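Local atomic coordinates of Cel44C (Paenibacillus polymyxa, PDB entry 2YJQ), a protein that probably hydrolyses internal beta-1,4-glucosidic bonds of cellulose and xyloglucan, this chain being the glycoside hydrolase family 44 part of a larger multidomain enzyme. Residues D119-V124 against S132-Q137; Y286-G291 against S325-W330; M356-Y361 against N389-K394. The protein carries 8 engineered substitutions. All coordinates share one frame; numbering follows the deposited sequence.

Contact 1 (D119-V124 against S132-Q137); sequences DGNGSV and SARWNQ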
# COMPACT_ATOMS: atom_id res chain seq x y z
N ASP A 119 24.51 12.91 10.46
CA ASP A 119 25.21 13.76 9.52
C ASP A 119 24.89 13.28 8.09
O ASP A 119 24.27 12.20 7.90
CB ASP A 119 26.74 13.67 9.74
CG ASP A 119 27.27 12.22 9.59
OD1 ASP A 119 27.17 11.64 8.48
OD2 ASP A 119 27.76 11.64 10.60
N GLY A 120 25.37 14.06 7.12
CA GLY A 120 25.25 13.72 5.72
C GLY A 120 26.59 13.52 5.00
O GLY A 120 26.68 13.78 3.76
N ASN A 121 27.58 12.97 5.71
CA ASN A 121 28.93 12.84 5.16
C ASN A 121 29.15 11.63 4.36
O ASN A 121 30.30 11.39 4.01
CB ASN A 121 29.99 12.74 6.23
CG ASN A 121 29.92 13.86 7.20
OD1 ASN A 121 30.19 13.68 8.41
ND2 ASN A 121 29.54 15.02 6.72
N GLY A 122 28.14 10.80 4.12
CA GLY A 122 28.33 9.64 3.28
C GLY A 122 28.43 8.34 4.03
O GLY A 122 27.97 8.21 5.17
N SER A 123 29.07 7.37 3.38
CA SER A 123 29.14 6.01 3.75
C SER A 123 29.53 5.77 5.21
O SER A 123 30.51 6.37 5.73
CB SER A 123 30.23 5.45 2.91
OG SER A 123 29.91 4.15 2.56
N VAL A 124 28.75 4.91 5.90
CA VAL A 124 29.03 4.59 7.31
C VAL A 124 29.64 3.20 7.34
O VAL A 124 28.98 2.26 6.91
CB VAL A 124 27.74 4.69 8.14
CG1 VAL A 124 27.87 4.08 9.57
CG2 VAL A 124 27.24 6.16 8.19
N SER A 132 27.67 5.48 17.61
CA SER A 132 28.90 6.05 17.03
C SER A 132 28.60 7.48 16.69
O SER A 132 27.43 7.84 16.66
CB SER A 132 29.35 5.29 15.76
OG SER A 132 28.79 5.84 14.57
N ALA A 133 29.62 8.30 16.45
CA ALA A 133 29.41 9.74 16.19
C ALA A 133 28.54 9.97 14.92
O ALA A 133 28.07 11.08 14.71
CB ALA A 133 30.76 10.46 16.00
N ARG A 134 28.37 8.91 14.12
CA ARG A 134 27.53 8.92 12.91
C ARG A 134 26.02 8.80 13.21
O ARG A 134 25.19 9.03 12.33
CB ARG A 134 27.93 7.78 11.97
CG ARG A 134 29.45 7.74 11.54
CD ARG A 134 29.94 9.03 11.00
NE ARG A 134 29.23 9.53 9.80
CZ ARG A 134 29.29 8.96 8.58
NH1 ARG A 134 30.04 7.87 8.36
NH2 ARG A 134 28.63 9.50 7.57
N TRP A 135 25.67 8.43 14.45
CA TRP A 135 24.30 8.14 14.77
C TRP A 135 23.79 8.89 15.99
O TRP A 135 24.46 8.96 17.02
CB TRP A 135 24.14 6.65 15.00
CG TRP A 135 24.56 5.80 13.84
CD1 TRP A 135 25.69 5.05 13.76
CD2 TRP A 135 23.86 5.59 12.62
NE1 TRP A 135 25.73 4.36 12.56
CE2 TRP A 135 24.63 4.69 11.83
CE3 TRP A 135 22.66 6.09 12.09
CZ2 TRP A 135 24.22 4.27 10.54
CZ3 TRP A 135 22.26 5.65 10.81
CH2 TRP A 135 23.03 4.77 10.07
N ASN A 136 22.59 9.43 15.91
CA ASN A 136 21.90 9.93 17.11
C ASN A 136 20.94 8.89 17.63
O ASN A 136 20.40 8.11 16.84
CB ASN A 136 21.16 11.23 16.84
CG ASN A 136 22.10 12.37 16.59
OD1 ASN A 136 23.12 12.46 17.24
ND2 ASN A 136 21.78 13.25 15.64
N GLN A 137 20.76 8.84 18.95
CA GLN A 137 19.86 7.84 19.53
C GLN A 137 18.37 8.31 19.53
O GLN A 137 18.06 9.42 19.98
CB GLN A 137 20.28 7.57 20.96
CG GLN A 137 19.74 6.31 21.54
CD GLN A 137 20.11 6.14 23.05
OE1 GLN A 137 19.28 5.67 23.83
NE2 GLN A 137 21.36 6.54 23.47
O HOH W 1 28.76 12.89 12.69
O HOH W 2 25.07 10.14 9.95
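The two backbones draw closest at Asp119 and Arg134, whose CA atoms lie 6.3 Å apart, where an Asx turn (Asp119 OD1 accepting from Asn121 N) faces a type I beta turn from Ser132 to Trp135. Both turns belong to the long excursion between the third and fourth strands of the TIM barrel, and they join two small sheets: strand 122-123 edges one sheet, Asn121 and Gly122 both facing Ser70 in a classic beta bulge, and Trp135 starts a strand of the other. Arg134 carries the contact. Its chain, bent at chi2 and chi3 (-52° and -60°), curls so that the guanidinium meets Asp119 side-on, NE to OD2 and NH2 to OD1 at 2.7 Å each. The two planes are only 15° apart, and both carboxylate oxygens are met on the syn side. OD1 is gripped twice, the turn's own N-H coming from its anti side. Along the far edge of the guanidinium, NH2 also reaches Gly122 O (2.8 Å) and NH1 reaches Ser123 O (3.1 Å), both from above the carbonyl plane, while Val124 CG2 lies off-centre over one face. A leucine in place of Arg134 would probably leave the Asp119 carboxylate without its countercharge and let the loop at Gly122 and Ser123 drift from the turn. Water 2 accepts from Asp119 N and donates to Arg134 O. Water 1 bridges the segments again, donating to Asp119 OD2 (2.6 Å) and to Ala133 O (2.8 Å).

Contact 2 (Y286-G291 against S325-W330); sequences YPEAMG and SWIAQW. With OXZ (tetrahydrooxazine), chain E.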
# COMPACT_ATOMS: atom_id res chain seq x y z
N TYR A 286 5.31 -7.82 -2.49
CA TYR A 286 5.93 -7.85 -3.82
C TYR A 286 5.82 -9.28 -4.27
O TYR A 286 6.43 -10.12 -3.64
CB TYR A 286 7.40 -7.48 -3.71
CG TYR A 286 7.60 -6.09 -3.13
CD1 TYR A 286 7.32 -4.94 -3.89
CD2 TYR A 286 8.05 -5.94 -1.83
CE1 TYR A 286 7.50 -3.65 -3.34
CE2 TYR A 286 8.24 -4.67 -1.27
CZ TYR A 286 7.99 -3.53 -2.03
OH TYR A 286 8.16 -2.29 -1.43
N PRO A 287 4.93 -9.56 -5.25
CA PRO A 287 4.67 -10.93 -5.75
C PRO A 287 5.95 -11.72 -6.05
O PRO A 287 6.87 -11.15 -6.69
CB PRO A 287 3.88 -10.68 -7.03
CG PRO A 287 3.12 -9.40 -6.75
CD PRO A 287 3.98 -8.58 -5.83
N GLU A 288 6.02 -12.98 -5.59
CA GLU A 288 7.07 -13.95 -6.02
C GLU A 288 6.67 -14.75 -7.25
O GLU A 288 7.43 -15.60 -7.77
CB GLU A 288 7.42 -14.89 -4.88
CG GLU A 288 7.93 -14.17 -3.68
CD GLU A 288 9.47 -14.12 -3.66
OE1 GLU A 288 10.10 -14.36 -4.69
OE2 GLU A 288 10.04 -13.87 -2.58
N ALA A 289 5.48 -14.46 -7.76
CA ALA A 289 4.98 -15.11 -8.94
C ALA A 289 5.94 -15.03 -10.15
O ALA A 289 6.41 -13.93 -10.50
CB ALA A 289 3.65 -14.50 -9.30
N MET A 290 6.17 -16.19 -10.78
CA MET A 290 7.02 -16.33 -11.98
C MET A 290 6.24 -16.68 -13.26
O MET A 290 5.13 -17.23 -13.19
CB MET A 290 8.06 -17.44 -11.75
CG MET A 290 8.60 -17.51 -10.35
SD MET A 290 10.01 -16.42 -10.19
CE MET A 290 11.23 -17.27 -11.21
N GLY A 291 6.86 -16.38 -14.41
CA GLY A 291 6.45 -16.71 -15.80
C GLY A 291 7.75 -16.57 -16.65
O GLY A 291 8.57 -15.61 -16.47
N SER A 325 5.42 -20.00 -7.60
CA SER A 325 6.36 -19.30 -6.69
C SER A 325 6.67 -20.16 -5.45
O SER A 325 5.92 -21.07 -5.13
CB SER A 325 5.75 -17.95 -6.24
OG SER A 325 4.91 -18.10 -5.12
N TRP A 326 7.74 -19.88 -4.72
CA TRP A 326 8.04 -20.72 -3.55
C TRP A 326 6.97 -20.63 -2.45
O TRP A 326 6.75 -21.57 -1.62
CB TRP A 326 9.43 -20.43 -2.96
CG TRP A 326 9.60 -19.06 -2.41
CD1 TRP A 326 10.09 -18.00 -3.08
CD2 TRP A 326 9.34 -18.60 -1.07
NE1 TRP A 326 10.08 -16.88 -2.27
CE2 TRP A 326 9.66 -17.23 -1.03
CE3 TRP A 326 8.80 -19.20 0.07
CZ2 TRP A 326 9.50 -16.44 0.12
CZ3 TRP A 326 8.66 -18.46 1.21
CH2 TRP A 326 9.01 -17.07 1.25
N ILE A 327 6.32 -19.49 -2.42
CA ILE A 327 5.26 -19.32 -1.47
C ILE A 327 4.13 -20.33 -1.77
O ILE A 327 3.72 -21.05 -0.89
CB ILE A 327 4.74 -17.87 -1.44
CG1 ILE A 327 5.88 -16.91 -1.00
CG2 ILE A 327 3.54 -17.80 -0.51
CD1 ILE A 327 5.48 -15.39 -0.92
N ALA A 328 3.64 -20.36 -3.01
CA ALA A 328 2.56 -21.27 -3.37
C ALA A 328 2.99 -22.76 -3.29
O ALA A 328 2.17 -23.61 -3.00
CB ALA A 328 2.00 -20.92 -4.74
N GLN A 329 4.29 -23.04 -3.49
CA GLN A 329 4.86 -24.41 -3.45
C GLN A 329 4.91 -25.06 -2.06
O GLN A 329 4.51 -26.22 -1.91
CB GLN A 329 6.25 -24.44 -4.10
CG GLN A 329 6.99 -25.80 -4.01
CD GLN A 329 6.34 -26.96 -4.83
OE1 GLN A 329 5.53 -26.76 -5.75
NE2 GLN A 329 6.72 -28.20 -4.48
N TRP A 330 5.34 -24.28 -1.05
CA TRP A 330 5.60 -24.78 0.31
C TRP A 330 4.63 -24.27 1.36
O TRP A 330 4.63 -24.77 2.48
CB TRP A 330 7.04 -24.40 0.73
CG TRP A 330 8.06 -24.90 -0.25
CD1 TRP A 330 8.53 -24.25 -1.35
CD2 TRP A 330 8.64 -26.20 -0.28
NE1 TRP A 330 9.40 -25.05 -2.04
CE2 TRP A 330 9.49 -26.26 -1.41
CE3 TRP A 330 8.55 -27.33 0.57
CZ2 TRP A 330 10.26 -27.39 -1.73
CZ3 TRP A 330 9.31 -28.47 0.24
CH2 TRP A 330 10.15 -28.49 -0.92
C6 OXZ E . 12.35 -3.09 -2.89
C5 OXZ E . 11.47 -2.18 -2.03
C4 OXZ E . 12.25 -1.00 -1.36
C3 OXZ E . 11.39 -0.21 -0.37
C2 OXZ E . 10.73 -1.11 0.71
O6 OXZ E . 13.43 -3.57 -2.05
O5 OXZ E . 10.97 -2.96 -0.93
O4 OXZ E . 12.73 -0.12 -2.37
O3 OXZ E . 12.11 0.89 0.25
N1 OXZ E . 10.17 -2.28 0.00
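Glu288 and Trp326 form the single hydrogen bond across this contact: the indole NE1 donates to OE2 over 3.0 Å, with an angle of 151° at the hydrogen. The arrangement ties the loop after the sixth strand of the TIM barrel to the N-terminus of helix 326-331. The bond is unusual in direction, for the donor stands almost straight above the carboxylate plane, which is turned 72° from the indole, while OE2 sits near the ring's edge. A sharp bend at chi2 (-95°) carries the glutamate end up to the indole. The same side chain packs lower down, its CG 3.9 Å from Ile327 CD1 and its CB 3.7 Å from Ser325 CB, which also rests against Glu288 O. Behind these contacts, Ile327 CG1 lies over the centre of the Trp326 ring and so backs the indole while it holds the carboxylate. Ser325 is the N-cap residue. Its OG accepts weakly from Ala328 N and is also hydrogen-bonded to Glu323, which is consistent with holding the start of the helix beside the loop. On the loop side, Arg295 bonds to the carbonyls of Tyr286 and Pro287 and makes a long, weak ion pair with Glu288 OE1; Met290 adds a backbone bond to Asp324. Tyr286 sits at the other end of the loop and faces the active-site cleft, where Asn48 and Glu187 also bind the tetrahydrooxazine. Its OH is hydrogen-bonded to Ser358 OG, and the ligand's N1 comes within a very short 2.5 Å of Tyr286 OH, a distance whose exact value is doubtful.

Contact 3 (M356-Y361 against N389-K394); sequences MTSYSY and NYWKLK. Engineered in segment 356-361: Ser358 (natural residue Glu). With OXZ (tetrahydrooxazine), chain E; BGC (beta-D-glucopyranose), chain C.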
# COMPACT_ATOMS: atom_id res chain seq x y z
N MET A 356 -2.03 -2.59 2.79
CA MET A 356 -0.89 -3.06 2.00
C MET A 356 -0.06 -1.84 1.57
O MET A 356 -0.29 -1.23 0.50
CB MET A 356 -1.38 -3.88 0.80
CG MET A 356 -0.33 -4.43 -0.06
SD MET A 356 -0.96 -5.51 -1.38
CE MET A 356 -1.68 -6.69 -0.29
N THR A 357 0.88 -1.45 2.43
CA THR A 357 1.44 -0.13 2.26
C THR A 357 2.59 0.01 1.25
O THR A 357 3.10 1.09 1.04
CB THR A 357 1.87 0.43 3.59
OG1 THR A 357 2.90 -0.41 4.14
CG2 THR A 357 0.63 0.57 4.58
N SER A 358 2.96 -1.05 0.57
CA SER A 358 3.97 -0.92 -0.45
C SER A 358 3.88 -2.20 -1.27
O SER A 358 4.09 -3.27 -0.71
CB SER A 358 5.35 -0.78 0.24
OG SER A 358 6.31 -0.35 -0.70
N TYR A 359 3.52 -2.11 -2.55
CA TYR A 359 3.42 -3.29 -3.38
C TYR A 359 3.56 -2.90 -4.82
O TYR A 359 3.42 -1.71 -5.14
CB TYR A 359 2.07 -3.96 -3.20
CG TYR A 359 0.89 -3.16 -3.78
CD1 TYR A 359 0.35 -2.08 -3.06
CD2 TYR A 359 0.35 -3.48 -5.02
CE1 TYR A 359 -0.73 -1.34 -3.58
CE2 TYR A 359 -0.75 -2.76 -5.54
CZ TYR A 359 -1.29 -1.69 -4.82
OH TYR A 359 -2.33 -0.92 -5.30
N SER A 360 3.80 -3.87 -5.70
CA SER A 360 3.88 -3.61 -7.12
C SER A 360 3.82 -4.92 -7.88
O SER A 360 4.36 -5.91 -7.39
CB SER A 360 5.25 -2.95 -7.45
OG SER A 360 5.37 -2.79 -8.86
N TYR A 361 3.27 -4.90 -9.08
CA TYR A 361 3.20 -6.07 -9.91
C TYR A 361 4.15 -6.00 -11.10
O TYR A 361 4.14 -6.90 -11.93
CB TYR A 361 1.73 -6.33 -10.34
CG TYR A 361 0.95 -6.97 -9.19
CD1 TYR A 361 0.69 -6.26 -8.01
CD2 TYR A 361 0.60 -8.32 -9.24
CE1 TYR A 361 0.04 -6.88 -6.95
CE2 TYR A 361 -0.10 -8.95 -8.17
CZ TYR A 361 -0.35 -8.22 -7.06
OH TYR A 361 -0.96 -8.82 -6.00
N ASN A 389 -0.80 1.22 -1.05
CA ASN A 389 0.08 2.24 -1.53
C ASN A 389 1.07 1.64 -2.48
O ASN A 389 1.99 0.88 -2.04
CB ASN A 389 0.82 2.89 -0.36
CG ASN A 389 -0.07 3.54 0.61
OD1 ASN A 389 -0.33 4.77 0.53
ND2 ASN A 389 -0.52 2.80 1.56
N TYR A 390 0.92 1.98 -3.76
CA TYR A 390 1.80 1.48 -4.79
C TYR A 390 3.26 1.88 -4.51
O TYR A 390 3.51 2.90 -3.87
CB TYR A 390 1.36 2.05 -6.13
CG TYR A 390 2.32 1.77 -7.28
CD1 TYR A 390 2.46 0.49 -7.79
CD2 TYR A 390 3.07 2.82 -7.87
CE1 TYR A 390 3.35 0.23 -8.85
CE2 TYR A 390 3.93 2.58 -8.93
CZ TYR A 390 4.07 1.27 -9.40
OH TYR A 390 4.94 1.05 -10.42
N TRP A 391 4.19 1.05 -4.94
CA TRP A 391 5.61 1.38 -4.81
C TRP A 391 6.34 1.28 -6.17
O TRP A 391 6.20 0.27 -6.88
CB TRP A 391 6.29 0.50 -3.74
CG TRP A 391 7.73 0.81 -3.67
CD1 TRP A 391 8.70 0.27 -4.43
CD2 TRP A 391 8.37 1.80 -2.84
NE1 TRP A 391 9.92 0.81 -4.12
CE2 TRP A 391 9.75 1.77 -3.15
CE3 TRP A 391 7.91 2.67 -1.83
CZ2 TRP A 391 10.69 2.59 -2.51
CZ3 TRP A 391 8.82 3.52 -1.21
CH2 TRP A 391 10.21 3.47 -1.53
N LYS A 392 7.08 2.32 -6.54
CA LYS A 392 7.83 2.32 -7.79
C LYS A 392 9.13 1.50 -7.70
O LYS A 392 10.06 1.91 -7.01
CB LYS A 392 8.12 3.78 -8.28
CG LYS A 392 6.88 4.62 -8.67
CD LYS A 392 7.29 6.06 -8.96
CE LYS A 392 7.85 6.16 -10.37
NZ LYS A 392 8.49 7.52 -10.57
N LEU A 393 9.17 0.36 -8.39
CA LEU A 393 10.39 -0.45 -8.45
C LEU A 393 11.25 0.02 -9.61
O LEU A 393 12.40 -0.34 -9.70
CB LEU A 393 10.09 -1.96 -8.60
CG LEU A 393 9.31 -2.66 -7.47
CD1 LEU A 393 8.82 -4.01 -7.97
CD2 LEU A 393 10.01 -2.77 -6.06
N LYS A 394 10.66 0.79 -10.50
CA LYS A 394 11.37 1.44 -11.60
C LYS A 394 11.21 2.96 -11.54
O LYS A 394 10.08 3.50 -11.37
CB LYS A 394 10.86 0.93 -12.95
CG LYS A 394 11.00 -0.59 -13.08
CD LYS A 394 12.35 -0.94 -13.76
CE LYS A 394 12.46 -2.48 -14.03
NZ LYS A 394 12.96 -3.23 -12.87
C6 OXZ E . 12.35 -3.09 -2.89
C5 OXZ E . 11.47 -2.18 -2.03
C4 OXZ E . 12.25 -1.00 -1.36
C3 OXZ E . 11.39 -0.21 -0.37
C2 OXZ E . 10.73 -1.11 0.71
O6 OXZ E . 13.43 -3.57 -2.05
O5 OXZ E . 10.97 -2.96 -0.93
O4 OXZ E . 12.73 -0.12 -2.37
O3 OXZ E . 12.11 0.89 0.25
N1 OXZ E . 10.17 -2.28 0.00
C2 BGC C . 14.74 0.65 -3.51
C3 BGC C . 16.09 1.34 -3.34
C4 BGC C . 15.84 2.68 -2.63
C5 BGC C . 14.96 2.59 -1.39
C6 BGC C . 14.56 3.98 -0.92
C1 BGC C . 14.03 0.51 -2.15
O2 BGC C . 14.92 -0.65 -4.07
O3 BGC C . 16.51 1.71 -4.65
O4 BGC C . 17.02 3.19 -2.13
O5 BGC C . 13.77 1.84 -1.67
O6 BGC C . 13.79 3.73 0.27
O HOH W 3 7.03 -1.01 -9.69
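Trp391, whose CB lies 3.2 Å from Ser358 OG, lays one face of its indole against the tetrahydrooxazine, with ligand atom C3 3.6 Å above the plane and displaced from the ring centre. The neighbouring glucose comes in obliquely, its O5 3.3 Å from Trp391 CZ2. CG stands anti to the backbone N (chi1 178°), which turns the indole out against the sugars. The Tyr359 ring meets Asn389 N at its edge, in plane. The backbones join through Asn389 N to Met356 O and Trp391 N to Tyr359 O, both 2.9 Å, with a weak bond from Tyr359 N to Asn389 O between them. Asn389 ND2 is buried near Thr357 without a polar partner. Water 3 links Ser360 OG, Trp391 O, Leu393 N and Tyr390 OH, which also bonds to Asn398. Ser358, engineered from glutamate, its OG hydrogen-bonded to Tyr286 OH, lies where the chain turns a corner at the C-terminal part of the seventh strand, the nucleophile's place in clan GH-A-type barrels, consistent with that role for the natural glutamate. These neighbouring parallel strands, linked through helix 367-381, form the last beta-alpha-beta crossover of a (beta/alpha)8 barrel with a sugar-binding tryptophan at its rim.

Overall arrangement
From the N terminus the three contacts follow in series, neither nested nor crossed. Contact 1 closes a loop of seven residues within the excursion between barrel strands 105-110 and 181-184, far from the others, its nearest atoms about 20 Å from contact 2 and 17 Å from contact 3. Contact 2 closes the 33-residue span after strand 280-285, and contact 3 then spans the helical crossover from strand 353-359 to strand 387-390. Contacts 2 and 3 adjoin: Tyr286 OH lies 2.8 Å from Ser358 OG, a probable hydrogen bond, Pro287 packs on Ser360 and Tyr361, and both contacts touch the tetrahydrooxazine. They therefore frame one side of the ligand site from consecutive barrel strands.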